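Local coordinates for protein putative antibiotic biosynthesis monooxygenase (Bordetella bronchiseptica, PDB 3GZ7) that is a putative antibiotic biosynthesis monooxygenase of the dimeric alpha-beta barrel class that may oxidise a small organic substrate, at residues I27-Q30 with D36-A39; G32-F37 with Q67-V72. All coordinates share one frame; numbering follows the deposited sequence.

Contact 1: I27-Q30 with D36-A39; sequences ILVQ and DFEA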
loop_
_atom_site.group_PDB
_atom_site.type_symbol
_atom_site.label_atom_id
_atom_site.label_comp_id
_atom_site.label_asym_id
_atom_site.label_seq_id
_atom_site.Cartn_x
_atom_site.Cartn_y
_atom_site.Cartn_z
ATOM N N ILE A 27 -1.362 10.271 -0.226
ATOM C CA ILE A 27 -1.114 11.693 -0.271
ATOM C C ILE A 27 -1.304 12.187 -1.712
ATOM O O ILE A 27 -0.911 11.496 -2.661
ATOM C CB ILE A 27 0.334 11.965 0.236
ATOM C CG1 ILE A 27 0.477 11.427 1.668
ATOM C CG2 ILE A 27 0.678 13.444 0.144
ATOM C CD1 ILE A 27 1.849 10.942 2.043
ATOM N N LEU A 28 -1.966 13.326 -1.888
ATOM C CA LEU A 28 -1.999 14.008 -3.171
ATOM C C LEU A 28 -1.228 15.342 -3.045
ATOM O O LEU A 28 -1.573 16.202 -2.225
ATOM C CB LEU A 28 -3.427 14.243 -3.671
ATOM C CG LEU A 28 -3.601 15.014 -4.999
ATOM C CD1 LEU A 28 -3.171 14.151 -6.202
ATOM C CD2 LEU A 28 -5.065 15.496 -5.179
ATOM N N VAL A 29 -0.159 15.482 -3.836
ATOM C CA VAL A 29 0.710 16.630 -3.763
ATOM C C VAL A 29 0.209 17.662 -4.786
ATOM O O VAL A 29 -0.211 17.314 -5.877
ATOM C CB VAL A 29 2.173 16.223 -4.051
ATOM C CG1 VAL A 29 2.994 17.375 -4.445
ATOM C CG2 VAL A 29 2.800 15.557 -2.832
ATOM N N GLN A 30 0.246 18.930 -4.398
ATOM C CA GLN A 30 -0.024 20.051 -5.291
ATOM C C GLN A 30 0.904 20.016 -6.532
ATOM O O GLN A 30 2.115 19.739 -6.413
ATOM C CB GLN A 30 0.184 21.361 -4.551
ATOM C CG GLN A 30 -0.849 21.696 -3.561
ATOM C CD GLN A 30 -0.609 23.062 -2.934
ATOM O OE1 GLN A 30 -0.329 24.025 -3.638
ATOM N NE2 GLN A 30 -0.729 23.151 -1.607
ATOM N N ASP A 36 9.803 19.041 -3.762
ATOM C CA ASP A 36 9.752 19.686 -2.463
ATOM C C ASP A 36 9.244 18.680 -1.446
ATOM O O ASP A 36 9.686 18.671 -0.290
ATOM C CB ASP A 36 8.786 20.896 -2.480
ATOM C CG ASP A 36 9.386 22.156 -3.117
ATOM O OD1 ASP A 36 10.627 22.248 -3.228
ATOM O OD2 ASP A 36 8.601 23.066 -3.495
ATOM N N PHE A 37 8.300 17.844 -1.881
ATOM C CA PHE A 37 7.637 16.924 -0.961
ATOM C C PHE A 37 8.607 15.834 -0.599
ATOM O O PHE A 37 8.881 15.589 0.571
ATOM C CB PHE A 37 6.341 16.327 -1.560
ATOM C CG PHE A 37 5.707 15.266 -0.676
ATOM C CD1 PHE A 37 5.242 15.589 0.587
ATOM C CD2 PHE A 37 5.619 13.948 -1.102
ATOM C CE1 PHE A 37 4.681 14.612 1.414
ATOM C CE2 PHE A 37 5.069 12.966 -0.286
ATOM C CZ PHE A 37 4.596 13.304 0.966
ATOM N N GLU A 38 9.141 15.184 -1.628
ATOM C CA GLU A 38 10.175 14.171 -1.435
ATOM C C GLU A 38 11.276 14.674 -0.528
ATOM O O GLU A 38 11.582 13.989 0.424
ATOM C CB GLU A 38 10.749 13.701 -2.750
ATOM C CG GLU A 38 9.788 12.834 -3.522
ATOM C CD GLU A 38 10.267 12.459 -4.894
ATOM O OE1 GLU A 38 11.470 12.660 -5.205
ATOM O OE2 GLU A 38 9.428 11.902 -5.639
ATOM N N ALA A 39 11.840 15.856 -0.812
ATOM C CA ALA A 39 12.867 16.493 0.077
ATOM C C ALA A 39 12.390 16.607 1.522
ATOM O O ALA A 39 13.102 16.228 2.478
ATOM C CB ALA A 39 13.303 17.908 -0.476
#

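Contact 2: G32-F37 with Q67-V72; sequences GREADF and QRYTLV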
loop_
_atom_site.group_PDB
_atom_site.type_symbol
_atom_site.label_atom_id
_atom_site.label_comp_id
_atom_site.label_asym_id
_atom_site.label_seq_id
_atom_site.Cartn_x
_atom_site.Cartn_y
_atom_site.Cartn_z
ATOM N N GLY A 32 3.492 20.432 -9.277
ATOM C CA GLY A 32 4.781 21.075 -9.155
ATOM C C GLY A 32 5.501 20.970 -7.816
ATOM O O GLY A 32 6.636 21.414 -7.717
ATOM N N ARG A 33 4.890 20.381 -6.785
ATOM C CA ARG A 33 5.510 20.359 -5.428
ATOM C C ARG A 33 6.155 19.008 -5.040
ATOM O O ARG A 33 6.510 18.766 -3.890
ATOM C CB ARG A 33 4.489 20.832 -4.382
ATOM C CG ARG A 33 3.816 22.130 -4.818
ATOM C CD ARG A 33 3.824 23.230 -3.790
ATOM N NE ARG A 33 5.178 23.537 -3.332
ATOM C CZ ARG A 33 5.467 24.184 -2.203
ATOM N NH1 ARG A 33 4.499 24.623 -1.395
ATOM N NH2 ARG A 33 6.736 24.394 -1.878
ATOM N N GLU A 34 6.343 18.155 -6.036
ATOM C CA GLU A 34 6.711 16.783 -5.810
ATOM C C GLU A 34 8.120 16.691 -5.256
ATOM O O GLU A 34 8.346 15.980 -4.293
ATOM C CB GLU A 34 6.574 15.975 -7.109
ATOM C CG GLU A 34 5.181 15.753 -7.583
ATOM C CD GLU A 34 4.719 16.676 -8.705
ATOM O OE1 GLU A 34 5.131 17.853 -8.764
ATOM O OE2 GLU A 34 3.903 16.202 -9.522
ATOM N N ALA A 35 9.064 17.415 -5.863
ATOM C CA ALA A 35 10.458 17.426 -5.423
ATOM C C ALA A 35 10.578 17.998 -4.018
ATOM O O ALA A 35 11.353 17.516 -3.188
ATOM C CB ALA A 35 11.350 18.244 -6.426
ATOM N N ASP A 36 9.803 19.041 -3.762
ATOM C CA ASP A 36 9.752 19.686 -2.463
ATOM C C ASP A 36 9.244 18.680 -1.446
ATOM O O ASP A 36 9.686 18.671 -0.290
ATOM C CB ASP A 36 8.786 20.896 -2.480
ATOM C CG ASP A 36 9.386 22.156 -3.117
ATOM O OD1 ASP A 36 10.627 22.248 -3.228
ATOM O OD2 ASP A 36 8.601 23.066 -3.495
ATOM N N PHE A 37 8.300 17.844 -1.881
ATOM C CA PHE A 37 7.637 16.924 -0.961
ATOM C C PHE A 37 8.607 15.834 -0.599
ATOM O O PHE A 37 8.881 15.589 0.571
ATOM C CB PHE A 37 6.341 16.327 -1.560
ATOM C CG PHE A 37 5.707 15.266 -0.676
ATOM C CD1 PHE A 37 5.242 15.589 0.587
ATOM C CD2 PHE A 37 5.619 13.948 -1.102
ATOM C CE1 PHE A 37 4.681 14.612 1.414
ATOM C CE2 PHE A 37 5.069 12.966 -0.286
ATOM C CZ PHE A 37 4.596 13.304 0.966
ATOM N N GLN A 67 1.481 12.897 -9.173
ATOM C CA GLN A 67 1.298 13.720 -7.987
ATOM C C GLN A 67 0.841 12.891 -6.759
ATOM O O GLN A 67 0.757 13.461 -5.705
ATOM C CB GLN A 67 0.300 14.827 -8.222
ATOM C CG GLN A 67 0.681 15.885 -9.223
ATOM C CD GLN A 67 -0.539 16.672 -9.662
ATOM O OE1 GLN A 67 -1.396 17.035 -8.846
ATOM N NE2 GLN A 67 -0.629 16.936 -10.945
ATOM N N ARG A 68 0.555 11.572 -6.893
ATOM C CA ARG A 68 0.104 10.781 -5.768
ATOM C C ARG A 68 1.227 9.872 -5.260
ATOM O O ARG A 68 1.966 9.244 -6.058
ATOM C CB ARG A 68 -1.125 9.927 -6.110
ATOM C CG ARG A 68 -2.290 10.693 -6.614
ATOM C CD ARG A 68 -3.560 9.835 -6.783
ATOM N NE ARG A 68 -4.714 10.676 -6.478
ATOM C CZ ARG A 68 -5.150 10.955 -5.238
ATOM N NH1 ARG A 68 -4.602 10.399 -4.169
ATOM N NH2 ARG A 68 -6.175 11.778 -5.069
ATOM N N TYR A 69 1.298 9.808 -3.924
ATOM C CA TYR A 69 2.286 9.100 -3.175
ATOM C C TYR A 69 1.573 8.323 -2.055
ATOM O O TYR A 69 0.419 8.634 -1.687
ATOM C CB TYR A 69 3.289 10.066 -2.531
ATOM C CG TYR A 69 4.219 10.827 -3.469
ATOM C CD1 TYR A 69 3.816 12.002 -4.121
ATOM C CD2 TYR A 69 5.531 10.405 -3.650
ATOM C CE1 TYR A 69 4.700 12.702 -4.959
ATOM C CE2 TYR A 69 6.397 11.079 -4.466
ATOM C CZ TYR A 69 5.996 12.232 -5.109
ATOM O OH TYR A 69 6.927 12.869 -5.897
ATOM N N THR A 70 2.267 7.305 -1.530
ATOM C CA THR A 70 1.802 6.523 -0.406
ATOM C C THR A 70 2.938 6.477 0.617
ATOM O O THR A 70 4.026 5.940 0.330
ATOM C CB THR A 70 1.475 5.089 -0.795
ATOM O OG1 THR A 70 0.633 5.079 -1.935
ATOM C CG2 THR A 70 0.806 4.323 0.332
ATOM N N LEU A 71 2.690 7.022 1.798
ATOM C CA LEU A 71 3.608 6.809 2.930
ATOM C C LEU A 71 3.190 5.539 3.644
ATOM O O LEU A 71 2.025 5.427 4.006
ATOM C CB LEU A 71 3.603 7.983 3.894
ATOM C CG LEU A 71 4.769 8.150 4.879
ATOM C CD1 LEU A 71 6.045 8.693 4.149
ATOM C CD2 LEU A 71 4.356 9.081 6.030
ATOM N N VAL A 72 4.144 4.614 3.845
ATOM C CA VAL A 72 3.913 3.368 4.602
ATOM C C VAL A 72 4.797 3.409 5.835
ATOM O O VAL A 72 6.019 3.525 5.715
ATOM C CB VAL A 72 4.187 2.112 3.716
ATOM C CG1 VAL A 72 3.930 0.789 4.478
ATOM C CG2 VAL A 72 3.338 2.219 2.446
#

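Contact 1: I27-Q30 with D36-A39
I27 and V29, on the stretch that leads from strand 21-28 toward the helix, meet the ring of F37 from the first turn of helix 34-49, and the whole contact is apolar. The CH-pi part belongs to V29. Its CG2 methyl sits over one face of the phenyl ring, 4.0 Å from the centroid and 29° off the ring normal, displaced toward the root of the ring: CG of F37 is 3.6 Å from V29 CG2. The other methyl, CG1, takes the position anti to the backbone N (chi1 160°), and CG2 lies anti to the carbonyl carbon, directed at the helix. The aliphatic part belongs to I27, which reaches the far end of the same ring. Its CD1 comes within 3.8 Å of F37 CZ, and CG2 approaches the same CZ from beside it, at 4.0 Å, an oblique approach rather than a stack. F37 can span both residues because CG stands anti to the backbone N (chi1 174°), which carries the ring off the helix and across to the strand. Around this trio, F102 touches both I27 and F37, while Y69 of strand 68-75 packs on V29. Backbone hydrogen bonds tie I27 to Y69 and V29 to Q67, so the surface offered to F37 is held by the sheet. A bound citric acid molecule, probably from the crystallisation liquor, lies about 4 Å from the side chain of I27 and may mark the edge of a pocket. All three touching residues are buried, and the two segments bury 149 Å², both sides summed. With only methyl, methylene and aromatic carbon in contact, the attraction between these segments is dispersion and exclusion of water, with a mild directional preference from the CH-pi contact.

Contact 2: G32-F37 with Q67-V72
E34 and F37 pack on Q67 and Y69 in a helix-on-sheet contact of the ferredoxin-like alpha-beta fold, where the first turn of helix 34-49 lies over the start of strand 68-75. Its centre is an edge-to-face aromatic pair: F37 turns its edge to a face of Y69, with centroids 5.2 Å apart and planes at 62°. F37 CD2 stands over the middle of the tyrosine ring, while CE2 lies 3.9 Å from Y69 CG, nearer the root. Y69 holds CG anti to its carbonyl carbon (chi1 -68°), and its ring reaches under the helix to the hydroxyl, which is hydrogen-bonded to E38 one turn after E34. At the ring edge, E34 CG lies near the plane and its CB is 3.4 Å from Y69 OH. R33, at the N-cap position, forms a salt bridge with D36 along the helix start, NH2 to OD2 at 2.8 Å. R61 of strand 54-62 makes a long, weak ion pair with E34 OE2. A bend at chi2 (100°) swings that carboxylate toward the strand start, where E34 OE2 rests 3.3 Å from the CG methylene of Q67.

Overall arrangement
Contacts 1 and 2 have centres 3 Å apart and share D36 and F37, so they are two parts of one interface between helix 34-49 and the antiparallel sheet. Along the chain, strand 21-28 leads through a short loop into that helix, and strand 68-75 follows later, after strand 54-62. Strands 21-28 and 68-75 are antiparallel neighbours in the sheet. The contacts also meet by packing where V29 CG1 lies 3.8 Å from E34 N, at the beginning of the helix. Together they fasten the helix start to two adjacent strands within each subunit of the dimeric alpha-beta barrel.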